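Fimbrial structural subunit (Actinomyces naeslundii, PDB 3QDH) forms the shaft of Actinomyces type 2 fimbriae and mediates interactions with streptococci and host cells during oral biofilm development. Local coordinates at residues T195-D199 with V268-K272; V111-R115 with V223-F227; L162-V166 with G177-F183. All blocks are in the same frame, centred on the assembly; numbering follows the deposited sequence.

Interaction 1. Residues T195-D199 with V268-K272; sequences TCTKD and VTPVK
Lys198 lies over Val268 and Pro270, and its chain carries one end of this contact. Lys198 CB rests 3.8 Å from Val268 CG1. Lys198 CG touches Pro270 CG at 3.7 Å and also the Val268 CG1 methyl. Further out the chain meets backbone: CD passes Val268 O, and Lys198 CE comes within 3.1 Å of Val268 O. The chain runs extended through chi3 and then bends at chi4 (62°). Lys198 NZ ends 3.8 Å from Val268 O, and no hydrogen bond forms there. The aliphatic part of the lysine therefore does the packing.

Pro270 fills the middle. Pro270 CB packs against two loop carbonyl oxygens, 3.5 Å from Thr197 O and slightly farther from Cys196 O. Its CG abuts the peptide between Thr197 and Lys198. At the other end, Cys196 SG touches Lys272 CB at 3.7 Å. Cys196 SG is also in a disulfide with Cys247, on strand 245-254. No hydrogen bond joins the two segments, although their chains run nearly antiparallel. The loop is packed on the strand rather than paired with it.

The contact belongs to the SpaA-like prealbumin (CnaB-type) domain. Residues 195-199 lie between strands 182-188 and 200-201. Strand 268-274 pairs antiparallel with strand 245-254, while Thr269 and Val271 reach Ile285 and Val283 of strand 283-285.

Interaction 2. Residues V111-R115 with V223-F227; sequences VTEAR and VKGLF
Ala114 N donates a hydrogen bond to Lys224 O, 3.0 Å away, and it is the one hydrogen bond between the two segments. It joins two modules of the pilin. Residues 111-115 lead from the end of strand 102-111 into a loop of the Sgo0707 N2-like part, and residues 223-227 lie on strand 220-230 of the SpaA-like prealbumin fold.

The tight part is mostly backbone. Ala114 CB lies 3.6 Å from Lys224 O, the carbonyl that accepts the bond. Glu113 CA adds a CA-H...O contact of 3.6 Å to Lys224 O. Gly225 has no side chain, and Gly225 CA is 4.4 Å from Ala114 CB. Trp158 of strand 154-165 also packs against Ala114.

The outer side is looser and charged. Glu113 links Arg115 and Lys224 in a salt-bridge network. The Glu113 and Lys224 chains extend alongside each other in a common direction. Their salt bridge is long, with Glu113 OE1 and Lys224 NZ 3.9 Å apart. Glu113 CG lies between its backbone N and carbonyl carbon (chi1 68°), and the extended chain carries the carboxylate alongside the lysine. The other carboxylate oxygen is held more closely: Arg115 NE forms a hydrogen-bonded salt bridge to Glu113 OE2 at 3.1 Å, from above the carboxylate plane but within the plane of the guanidinium.

Interaction 3. Residues L162-V166 with G177-F183; sequences LIKKV and GLQGAQF
Lys165 is bordered by Leu178, Ala181 and Phe183, and of all residues here it has the most surface buried by the contact. Its CG is anti to the backbone N (chi1 -168°), and the chain then bends at chi2 and chi4. This path brings successive carbons to different partners. Lys165 CG touches Ala181 CB at 3.8 Å. Lys165 CD reaches Phe183 CZ at 3.9 Å and meets the ring at its edge, in the ring plane. The lysine chain and the phenylalanine side chain cross at about a right angle.

Lys165 NZ comes no closer than 4.2 Å to Leu178 CD1. It is bonded covalently to Asn287 CG. This is a Lys-Asn isopeptide bond, the intramolecular crosslink of Gram-positive pilin domains. Here, in the SpaA-like prealbumin fold (CnaB type), it ties strand 154-165 to Asn287, just after strand 283-285, its parallel neighbour in the sheet. Glu252 packs beside the lysine.

Leu178 joins the contact through both backbone and side chain. Leu178 N donates a hydrogen bond to Lys165 O at 2.8 Å. Gly177 CA adds a CA-H...O contact to Lys165 O at 3.3 Å. Leu178 CD1 lies 3.7 Å from Val166 C, so the leucine packs on backbone, and it also touches Tyr259 and Asn287.

Phe183 comes in from strand 182-188. Ile163 CG2 lies over one face of its ring, 4.4 Å from Phe183 CE2, and Leu250, Ile285 and Ile221 also touch this aromatic side chain.

Interactions 1 and 3 lie wholly within the SpaA-like prealbumin domain, while interaction 2 connects that domain to the Sgo0707 N2-like module. Their centres are 18 to 19 Å apart, and none of them touches another. Interactions 2 and 3 share a sheet, because strands 220-230 and 154-165 are neighbours in it. Interactions 1 and 3 both reach the sheet of strands 182-188, 245-254 and 268-274. Both segments of interaction 3 precede those of interaction 1. Interaction 2 spans all of interaction 3 and interleaves with interaction 1. The C-terminal domain thus contains a disulfide at one contact and an isopeptide bond at another, covalent ties consistent with a durable fimbrial shaft.

Interaction 1. Residues T195-D199 with V268-K272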
ATOM      1  N   THR A 195     -19.996  -6.596 -15.590  1.00 46.12           N
ATOM      2  CA  THR A 195     -21.184  -6.461 -14.750  1.00 46.37           C
ATOM      3  C   THR A 195     -20.960  -7.264 -13.471  1.00 46.50           C
ATOM      4  O   THR A 195     -20.832  -8.493 -13.514  1.00 46.46           O
ATOM      5  CB  THR A 195     -22.453  -6.961 -15.484  1.00 46.48           C
ATOM      6  OG1 THR A 195     -22.643  -6.200 -16.684  1.00 46.32           O
ATOM      7  CG2 THR A 195     -23.696  -6.832 -14.592  1.00 46.42           C
ATOM      8  N   CYS A 196     -20.909  -6.562 -12.339  1.00 46.71           N
ATOM      9  CA  CYS A 196     -20.599  -7.178 -11.043  1.00 46.92           C
ATOM     10  C   CYS A 196     -21.677  -8.158 -10.559  1.00 47.46           C
ATOM     11  O   CYS A 196     -22.867  -7.960 -10.809  1.00 47.53           O
ATOM     12  CB  CYS A 196     -20.330  -6.099  -9.986  1.00 46.53           C
ATOM     13  SG  CYS A 196     -18.920  -5.013 -10.373  1.00 45.34           S
ATOM     14  N   THR A 197     -21.233  -9.196  -9.853  1.00 48.00           N
ATOM     15  CA  THR A 197     -22.065 -10.341  -9.470  1.00 48.81           C
ATOM     16  C   THR A 197     -22.158 -10.499  -7.940  1.00 49.12           C
ATOM     17  O   THR A 197     -21.325  -9.966  -7.201  1.00 49.24           O
ATOM     18  CB  THR A 197     -21.506 -11.644 -10.124  1.00 48.77           C
ATOM     19  OG1 THR A 197     -21.502 -11.500 -11.550  1.00 49.15           O
ATOM     20  CG2 THR A 197     -22.329 -12.869  -9.753  1.00 49.07           C
ATOM     21  N   LYS A 198     -23.173 -11.228  -7.475  1.00 49.54           N
ATOM     22  CA  LYS A 198     -23.369 -11.508  -6.045  1.00 49.95           C
ATOM     23  C   LYS A 198     -22.346 -12.486  -5.446  1.00 50.18           C
ATOM     24  O   LYS A 198     -22.264 -12.626  -4.224  1.00 50.12           O
ATOM     25  CB  LYS A 198     -24.786 -12.041  -5.792  1.00 50.00           C
ATOM     26  CG  LYS A 198     -25.888 -10.995  -5.861  1.00 50.10           C
ATOM     27  CD  LYS A 198     -27.253 -11.623  -5.572  1.00 50.32           C
ATOM     28  CE  LYS A 198     -28.350 -10.576  -5.409  1.00 50.51           C
ATOM     29  NZ  LYS A 198     -28.587  -9.746  -6.627  1.00 50.81           N
ATOM     30  N   ASP A 199     -21.579 -13.159  -6.306  1.00 50.61           N
ATOM     31  CA  ASP A 199     -20.612 -14.180  -5.876  1.00 51.02           C
ATOM     32  C   ASP A 199     -19.443 -13.618  -5.064  1.00 51.08           C
ATOM     33  O   ASP A 199     -18.715 -12.738  -5.531  1.00 51.22           O
ATOM     34  CB  ASP A 199     -20.093 -14.969  -7.082  1.00 51.18           C
ATOM     35  CG  ASP A 199     -21.073 -16.022  -7.552  1.00 51.74           C
ATOM     36  OD1 ASP A 199     -21.749 -15.793  -8.577  1.00 52.58           O
ATOM     37  OD2 ASP A 199     -21.180 -17.074  -6.884  1.00 52.30           O
ATOM     38  N   VAL A 268     -27.951  -9.486  -0.394  1.00 41.39           N
ATOM     39  CA  VAL A 268     -26.619  -9.398  -1.008  1.00 41.34           C
ATOM     40  C   VAL A 268     -26.630  -8.458  -2.221  1.00 41.33           C
ATOM     41  O   VAL A 268     -27.412  -8.646  -3.152  1.00 41.45           O
ATOM     42  CB  VAL A 268     -26.087 -10.807  -1.408  1.00 41.49           C
ATOM     43  CG1 VAL A 268     -24.784 -10.702  -2.194  1.00 41.61           C
ATOM     44  CG2 VAL A 268     -25.898 -11.696  -0.172  1.00 41.23           C
ATOM     45  N   THR A 269     -25.755  -7.453  -2.202  1.00 41.19           N
ATOM     46  CA  THR A 269     -25.691  -6.452  -3.268  1.00 40.99           C
ATOM     47  C   THR A 269     -24.292  -6.365  -3.899  1.00 40.88           C
ATOM     48  O   THR A 269     -23.306  -6.127  -3.195  1.00 40.63           O
ATOM     49  CB  THR A 269     -26.127  -5.057  -2.751  1.00 41.08           C
ATOM     50  OG1 THR A 269     -27.419  -5.156  -2.139  1.00 41.63           O
ATOM     51  CG2 THR A 269     -26.185  -4.035  -3.886  1.00 40.88           C
ATOM     52  N   PRO A 270     -24.202  -6.568  -5.228  1.00 40.69           N
ATOM     53  CA  PRO A 270     -22.944  -6.340  -5.946  1.00 40.45           C
ATOM     54  C   PRO A 270     -22.666  -4.847  -6.109  1.00 40.09           C
ATOM     55  O   PRO A 270     -23.558  -4.097  -6.506  1.00 40.08           O
ATOM     56  CB  PRO A 270     -23.198  -6.976  -7.321  1.00 40.49           C
ATOM     57  CG  PRO A 270     -24.430  -7.820  -7.157  1.00 40.72           C
ATOM     58  CD  PRO A 270     -25.239  -7.119  -6.117  1.00 40.72           C
ATOM     59  N   VAL A 271     -21.442  -4.421  -5.801  1.00 39.84           N
ATOM     60  CA  VAL A 271     -21.062  -3.008  -5.938  1.00 39.49           C
ATOM     61  C   VAL A 271     -19.812  -2.806  -6.810  1.00 39.43           C
ATOM     62  O   VAL A 271     -18.811  -3.502  -6.643  1.00 39.14           O
ATOM     63  CB  VAL A 271     -20.884  -2.303  -4.559  1.00 39.54           C
ATOM     64  CG1 VAL A 271     -22.222  -2.182  -3.838  1.00 39.23           C
ATOM     65  CG2 VAL A 271     -19.869  -3.034  -3.680  1.00 39.47           C
ATOM     66  N   LYS A 272     -19.895  -1.847  -7.732  1.00 39.22           N
ATOM     67  CA  LYS A 272     -18.798  -1.501  -8.638  1.00 39.50           C
ATOM     68  C   LYS A 272     -18.089  -0.235  -8.155  1.00 39.16           C
ATOM     69  O   LYS A 272     -18.636   0.871  -8.238  1.00 39.25           O
ATOM     70  CB  LYS A 272     -19.325  -1.316 -10.070  1.00 39.60           C
ATOM     71  CG  LYS A 272     -18.258  -0.995 -11.128  1.00 40.68           C
ATOM     72  CD  LYS A 272     -18.865  -0.867 -12.532  1.00 41.74           C
ATOM     73  CE  LYS A 272     -19.600   0.464 -12.727  1.00 42.73           C
ATOM     74  NZ  LYS A 272     -20.521   0.471 -13.908  1.00 43.18           N
TER

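Interaction 2. Residues V111-R115 with V223-F227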
ATOM      1  N   VAL A 111      -3.446   3.783   4.594  1.00 26.49           N
ATOM      2  CA  VAL A 111      -4.328   4.502   3.661  1.00 27.54           C
ATOM      3  C   VAL A 111      -5.404   5.228   4.461  1.00 28.43           C
ATOM      4  O   VAL A 111      -6.153   4.598   5.212  1.00 28.36           O
ATOM      5  CB  VAL A 111      -5.007   3.552   2.637  1.00 27.71           C
ATOM      6  CG1 VAL A 111      -5.909   4.340   1.673  1.00 28.52           C
ATOM      7  CG2 VAL A 111      -3.978   2.788   1.849  1.00 27.41           C
ATOM      8  N   THR A 112      -5.468   6.546   4.304  1.00 29.20           N
ATOM      9  CA  THR A 112      -6.457   7.356   5.016  1.00 30.54           C
ATOM     10  C   THR A 112      -7.717   7.591   4.175  1.00 31.17           C
ATOM     11  O   THR A 112      -8.829   7.657   4.717  1.00 31.49           O
ATOM     12  CB  THR A 112      -5.872   8.702   5.498  1.00 30.54           C
ATOM     13  OG1 THR A 112      -5.382   9.451   4.381  1.00 30.75           O
ATOM     14  CG2 THR A 112      -4.737   8.472   6.495  1.00 31.00           C
ATOM     15  N   GLU A 113      -7.533   7.713   2.861  1.00 31.48           N
ATOM     16  CA  GLU A 113      -8.635   7.943   1.916  1.00 32.41           C
ATOM     17  C   GLU A 113      -8.162   7.862   0.463  1.00 32.39           C
ATOM     18  O   GLU A 113      -6.966   7.983   0.179  1.00 31.91           O
ATOM     19  CB  GLU A 113      -9.307   9.298   2.172  1.00 32.58           C
ATOM     20  CG  GLU A 113      -8.428  10.503   1.862  1.00 34.67           C
ATOM     21  CD  GLU A 113      -9.037  11.807   2.322  1.00 36.82           C
ATOM     22  OE1 GLU A 113     -10.268  11.863   2.530  1.00 39.21           O
ATOM     23  OE2 GLU A 113      -8.279  12.784   2.480  1.00 37.78           O
ATOM     24  N   ALA A 114      -9.119   7.681  -0.444  1.00 32.65           N
ATOM     25  CA  ALA A 114      -8.848   7.509  -1.870  1.00 32.82           C
ATOM     26  C   ALA A 114      -8.511   8.798  -2.623  1.00 32.97           C
ATOM     27  O   ALA A 114      -7.581   8.804  -3.432  1.00 32.91           O
ATOM     28  CB  ALA A 114     -10.022   6.804  -2.542  1.00 32.85           C
ATOM     29  N   ARG A 115      -9.269   9.870  -2.362  1.00 33.04           N
ATOM     30  CA  ARG A 115      -9.192  11.136  -3.124  1.00 33.15           C
ATOM     31  C   ARG A 115      -9.322  10.918  -4.637  1.00 32.77           C
ATOM     32  O   ARG A 115     -10.243  10.229  -5.068  1.00 33.03           O
ATOM     33  CB  ARG A 115      -7.935  11.944  -2.781  1.00 33.44           C
ATOM     34  CG  ARG A 115      -7.926  12.516  -1.384  1.00 35.19           C
ATOM     35  CD  ARG A 115      -6.714  13.391  -1.170  1.00 37.91           C
ATOM     36  NE  ARG A 115      -6.312  13.408   0.234  1.00 40.03           N
ATOM     37  CZ  ARG A 115      -5.196  13.969   0.695  1.00 41.22           C
ATOM     38  NH1 ARG A 115      -4.349  14.578  -0.132  1.00 40.94           N
ATOM     39  NH2 ARG A 115      -4.928  13.919   1.995  1.00 40.98           N
ATOM     40  N   VAL A 223     -17.635   4.743   3.050  1.00 33.36           N
ATOM     41  CA  VAL A 223     -16.376   4.005   2.948  1.00 32.73           C
ATOM     42  C   VAL A 223     -15.396   4.841   2.130  1.00 32.38           C
ATOM     43  O   VAL A 223     -15.537   4.964   0.915  1.00 32.06           O
ATOM     44  CB  VAL A 223     -16.590   2.614   2.301  1.00 32.81           C
ATOM     45  CG1 VAL A 223     -15.280   1.844   2.221  1.00 32.65           C
ATOM     46  CG2 VAL A 223     -17.630   1.815   3.087  1.00 32.46           C
ATOM     47  N   LYS A 224     -14.403   5.416   2.809  1.00 31.98           N
ATOM     48  CA  LYS A 224     -13.504   6.394   2.189  1.00 31.54           C
ATOM     49  C   LYS A 224     -12.417   5.792   1.287  1.00 30.68           C
ATOM     50  O   LYS A 224     -11.676   6.525   0.628  1.00 31.05           O
ATOM     51  CB  LYS A 224     -12.890   7.317   3.253  1.00 32.17           C
ATOM     52  CG  LYS A 224     -13.763   8.512   3.628  1.00 33.43           C
ATOM     53  CD  LYS A 224     -12.988   9.505   4.492  1.00 36.15           C
ATOM     54  CE  LYS A 224     -13.596  10.904   4.413  1.00 37.41           C
ATOM     55  NZ  LYS A 224     -12.935  11.876   5.339  1.00 37.93           N
ATOM     56  N   GLY A 225     -12.333   4.468   1.237  1.00 29.47           N
ATOM     57  CA  GLY A 225     -11.374   3.824   0.350  1.00 28.19           C
ATOM     58  C   GLY A 225     -11.507   2.326   0.263  1.00 27.27           C
ATOM     59  O   GLY A 225     -11.509   1.636   1.281  1.00 26.89           O
ATOM     60  N   LEU A 226     -11.627   1.834  -0.969  1.00 26.61           N
ATOM     61  CA  LEU A 226     -11.505   0.411  -1.280  1.00 26.01           C
ATOM     62  C   LEU A 226     -10.529   0.245  -2.442  1.00 25.36           C
ATOM     63  O   LEU A 226     -10.533   1.048  -3.375  1.00 25.09           O
ATOM     64  CB  LEU A 226     -12.872  -0.198  -1.641  1.00 25.94           C
ATOM     65  CG  LEU A 226     -13.885  -0.428  -0.502  1.00 25.78           C
ATOM     66  CD1 LEU A 226     -15.283  -0.664  -1.069  1.00 25.46           C
ATOM     67  CD2 LEU A 226     -13.491  -1.586   0.400  1.00 24.82           C
ATOM     68  N   PHE A 227      -9.704  -0.798  -2.381  1.00 24.71           N
ATOM     69  CA  PHE A 227      -8.697  -1.069  -3.419  1.00 24.11           C
ATOM     70  C   PHE A 227      -9.342  -1.416  -4.765  1.00 23.95           C
ATOM     71  O   PHE A 227     -10.331  -2.143  -4.817  1.00 23.82           O
ATOM     72  CB  PHE A 227      -7.766  -2.193  -2.952  1.00 24.26           C
ATOM     73  CG  PHE A 227      -6.793  -2.661  -3.997  1.00 24.07           C
ATOM     74  CD1 PHE A 227      -5.698  -1.868  -4.360  1.00 23.08           C
ATOM     75  CD2 PHE A 227      -6.960  -3.901  -4.609  1.00 23.54           C
ATOM     76  CE1 PHE A 227      -4.796  -2.307  -5.312  1.00 22.56           C
ATOM     77  CE2 PHE A 227      -6.059  -4.348  -5.565  1.00 23.02           C
ATOM     78  CZ  PHE A 227      -4.978  -3.548  -5.920  1.00 23.26           C
TER

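Interaction 3. Residues L162-V166 with G177-F183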
ATOM      1  N   LEU A 162     -20.411   5.091  -0.991  1.00 31.96           N
ATOM      2  CA  LEU A 162     -21.415   5.663  -0.099  1.00 32.57           C
ATOM      3  C   LEU A 162     -22.672   4.806  -0.174  1.00 32.88           C
ATOM      4  O   LEU A 162     -23.255   4.630  -1.247  1.00 32.88           O
ATOM      5  CB  LEU A 162     -21.700   7.130  -0.445  1.00 33.02           C
ATOM      6  CG  LEU A 162     -22.746   7.938   0.346  1.00 34.18           C
ATOM      7  CD1 LEU A 162     -22.664   7.735   1.865  1.00 35.23           C
ATOM      8  CD2 LEU A 162     -22.650   9.430   0.005  1.00 35.76           C
ATOM      9  N   ILE A 163     -23.048   4.245   0.972  1.00 33.12           N
ATOM     10  CA  ILE A 163     -24.229   3.399   1.100  1.00 33.52           C
ATOM     11  C   ILE A 163     -25.329   4.213   1.784  1.00 34.03           C
ATOM     12  O   ILE A 163     -25.065   4.924   2.755  1.00 33.85           O
ATOM     13  CB  ILE A 163     -23.912   2.122   1.925  1.00 33.28           C
ATOM     14  CG1 ILE A 163     -22.766   1.332   1.276  1.00 33.01           C
ATOM     15  CG2 ILE A 163     -25.153   1.238   2.078  1.00 33.13           C
ATOM     16  CD1 ILE A 163     -22.001   0.430   2.238  1.00 31.89           C
ATOM     17  N   LYS A 164     -26.551   4.122   1.263  1.00 34.80           N
ATOM     18  CA  LYS A 164     -27.713   4.730   1.917  1.00 35.80           C
ATOM     19  C   LYS A 164     -28.840   3.716   2.115  1.00 36.07           C
ATOM     20  O   LYS A 164     -29.332   3.126   1.149  1.00 36.25           O
ATOM     21  CB  LYS A 164     -28.216   5.957   1.144  1.00 36.08           C
ATOM     22  CG  LYS A 164     -29.198   6.825   1.936  1.00 37.31           C
ATOM     23  CD  LYS A 164     -29.537   8.113   1.206  1.00 40.13           C
ATOM     24  CE  LYS A 164     -30.449   8.997   2.044  1.00 42.14           C
ATOM     25  NZ  LYS A 164     -30.618  10.354   1.444  1.00 43.41           N
ATOM     26  N   LYS A 165     -29.221   3.505   3.372  1.00 36.41           N
ATOM     27  CA  LYS A 165     -30.364   2.658   3.711  1.00 36.92           C
ATOM     28  C   LYS A 165     -31.592   3.553   3.863  1.00 36.89           C
ATOM     29  O   LYS A 165     -31.584   4.487   4.660  1.00 36.84           O
ATOM     30  CB  LYS A 165     -30.095   1.874   5.004  1.00 36.99           C
ATOM     31  CG  LYS A 165     -31.093   0.756   5.302  1.00 37.97           C
ATOM     32  CD  LYS A 165     -30.936  -0.416   4.334  1.00 39.94           C
ATOM     33  CE  LYS A 165     -31.966  -1.504   4.583  1.00 41.88           C
ATOM     34  NZ  LYS A 165     -33.367  -1.028   4.367  1.00 44.72           N
ATOM     35  N   VAL A 166     -32.632   3.275   3.081  1.00 37.09           N
ATOM     36  CA  VAL A 166     -33.850   4.096   3.086  1.00 37.28           C
ATOM     37  C   VAL A 166     -35.121   3.260   3.265  1.00 37.17           C
ATOM     38  O   VAL A 166     -35.212   2.133   2.769  1.00 37.11           O
ATOM     39  CB  VAL A 166     -33.983   4.987   1.808  1.00 37.26           C
ATOM     40  CG1 VAL A 166     -32.905   6.072   1.773  1.00 37.21           C
ATOM     41  CG2 VAL A 166     -33.967   4.144   0.533  1.00 37.33           C
ATOM     42  N   GLY A 177     -33.444   8.350   5.522  1.00 41.22           N
ATOM     43  CA  GLY A 177     -32.423   7.379   5.897  1.00 41.03           C
ATOM     44  C   GLY A 177     -32.756   6.609   7.161  1.00 40.87           C
ATOM     45  O   GLY A 177     -33.351   7.157   8.091  1.00 40.89           O
ATOM     46  N   LEU A 178     -32.359   5.339   7.196  1.00 40.63           N
ATOM     47  CA  LEU A 178     -32.611   4.472   8.347  1.00 40.41           C
ATOM     48  C   LEU A 178     -31.326   4.113   9.100  1.00 40.33           C
ATOM     49  O   LEU A 178     -30.428   3.451   8.556  1.00 40.11           O
ATOM     50  CB  LEU A 178     -33.349   3.197   7.920  1.00 40.38           C
ATOM     51  CG  LEU A 178     -34.630   3.316   7.085  1.00 40.60           C
ATOM     52  CD1 LEU A 178     -35.142   1.931   6.739  1.00 40.43           C
ATOM     53  CD2 LEU A 178     -35.708   4.118   7.810  1.00 41.55           C
ATOM     54  N   GLN A 179     -31.269   4.552  10.358  1.00 39.92           N
ATOM     55  CA  GLN A 179     -30.145   4.312  11.257  1.00 39.79           C
ATOM     56  C   GLN A 179     -30.128   2.875  11.784  1.00 39.56           C
ATOM     57  O   GLN A 179     -31.184   2.244  11.955  1.00 39.47           O
ATOM     58  CB  GLN A 179     -30.220   5.301  12.428  1.00 40.03           C
ATOM     59  CG  GLN A 179     -28.979   5.367  13.319  1.00 41.07           C
ATOM     60  CD  GLN A 179     -29.030   6.498  14.341  1.00 42.41           C
ATOM     61  OE1 GLN A 179     -30.047   7.182  14.491  1.00 43.45           O
ATOM     62  NE2 GLN A 179     -27.926   6.699  15.051  1.00 43.17           N
ATOM     63  N   GLY A 180     -28.925   2.361  12.033  1.00 39.07           N
ATOM     64  CA  GLY A 180     -28.750   1.100  12.744  1.00 38.76           C
ATOM     65  C   GLY A 180     -28.747  -0.143  11.880  1.00 38.57           C
ATOM     66  O   GLY A 180     -28.625  -1.250  12.396  1.00 38.93           O
ATOM     67  N   ALA A 181     -28.898   0.032  10.570  1.00 38.26           N
ATOM     68  CA  ALA A 181     -28.753  -1.075   9.636  1.00 37.92           C
ATOM     69  C   ALA A 181     -27.283  -1.486   9.593  1.00 37.87           C
ATOM     70  O   ALA A 181     -26.393  -0.636   9.651  1.00 37.54           O
ATOM     71  CB  ALA A 181     -29.240  -0.677   8.256  1.00 37.99           C
ATOM     72  N   GLN A 182     -27.034  -2.788   9.511  1.00 37.79           N
ATOM     73  CA  GLN A 182     -25.666  -3.294   9.536  1.00 37.98           C
ATOM     74  C   GLN A 182     -25.285  -4.069   8.276  1.00 37.96           C
ATOM     75  O   GLN A 182     -26.063  -4.877   7.768  1.00 37.97           O
ATOM     76  CB  GLN A 182     -25.392  -4.091  10.817  1.00 37.95           C
ATOM     77  CG  GLN A 182     -25.266  -3.208  12.059  1.00 38.28           C
ATOM     78  CD  GLN A 182     -24.814  -3.957  13.302  1.00 38.69           C
ATOM     79  OE1 GLN A 182     -24.769  -5.186  13.329  1.00 39.17           O
ATOM     80  NE2 GLN A 182     -24.480  -3.210  14.345  1.00 40.05           N
ATOM     81  N   PHE A 183     -24.077  -3.795   7.784  1.00 38.20           N
ATOM     82  CA  PHE A 183     -23.559  -4.377   6.544  1.00 38.39           C
ATOM     83  C   PHE A 183     -22.131  -4.888   6.734  1.00 38.51           C
ATOM     84  O   PHE A 183     -21.429  -4.482   7.661  1.00 38.21           O
ATOM     85  CB  PHE A 183     -23.554  -3.334   5.413  1.00 38.26           C
ATOM     86  CG  PHE A 183     -24.925  -2.916   4.940  1.00 38.42           C
ATOM     87  CD1 PHE A 183     -25.544  -3.576   3.881  1.00 38.32           C
ATOM     88  CD2 PHE A 183     -25.581  -1.832   5.526  1.00 38.41           C
ATOM     89  CE1 PHE A 183     -26.807  -3.176   3.426  1.00 38.22           C
ATOM     90  CE2 PHE A 183     -26.841  -1.424   5.077  1.00 37.87           C
ATOM     91  CZ  PHE A 183     -27.455  -2.097   4.030  1.00 37.63           C
TER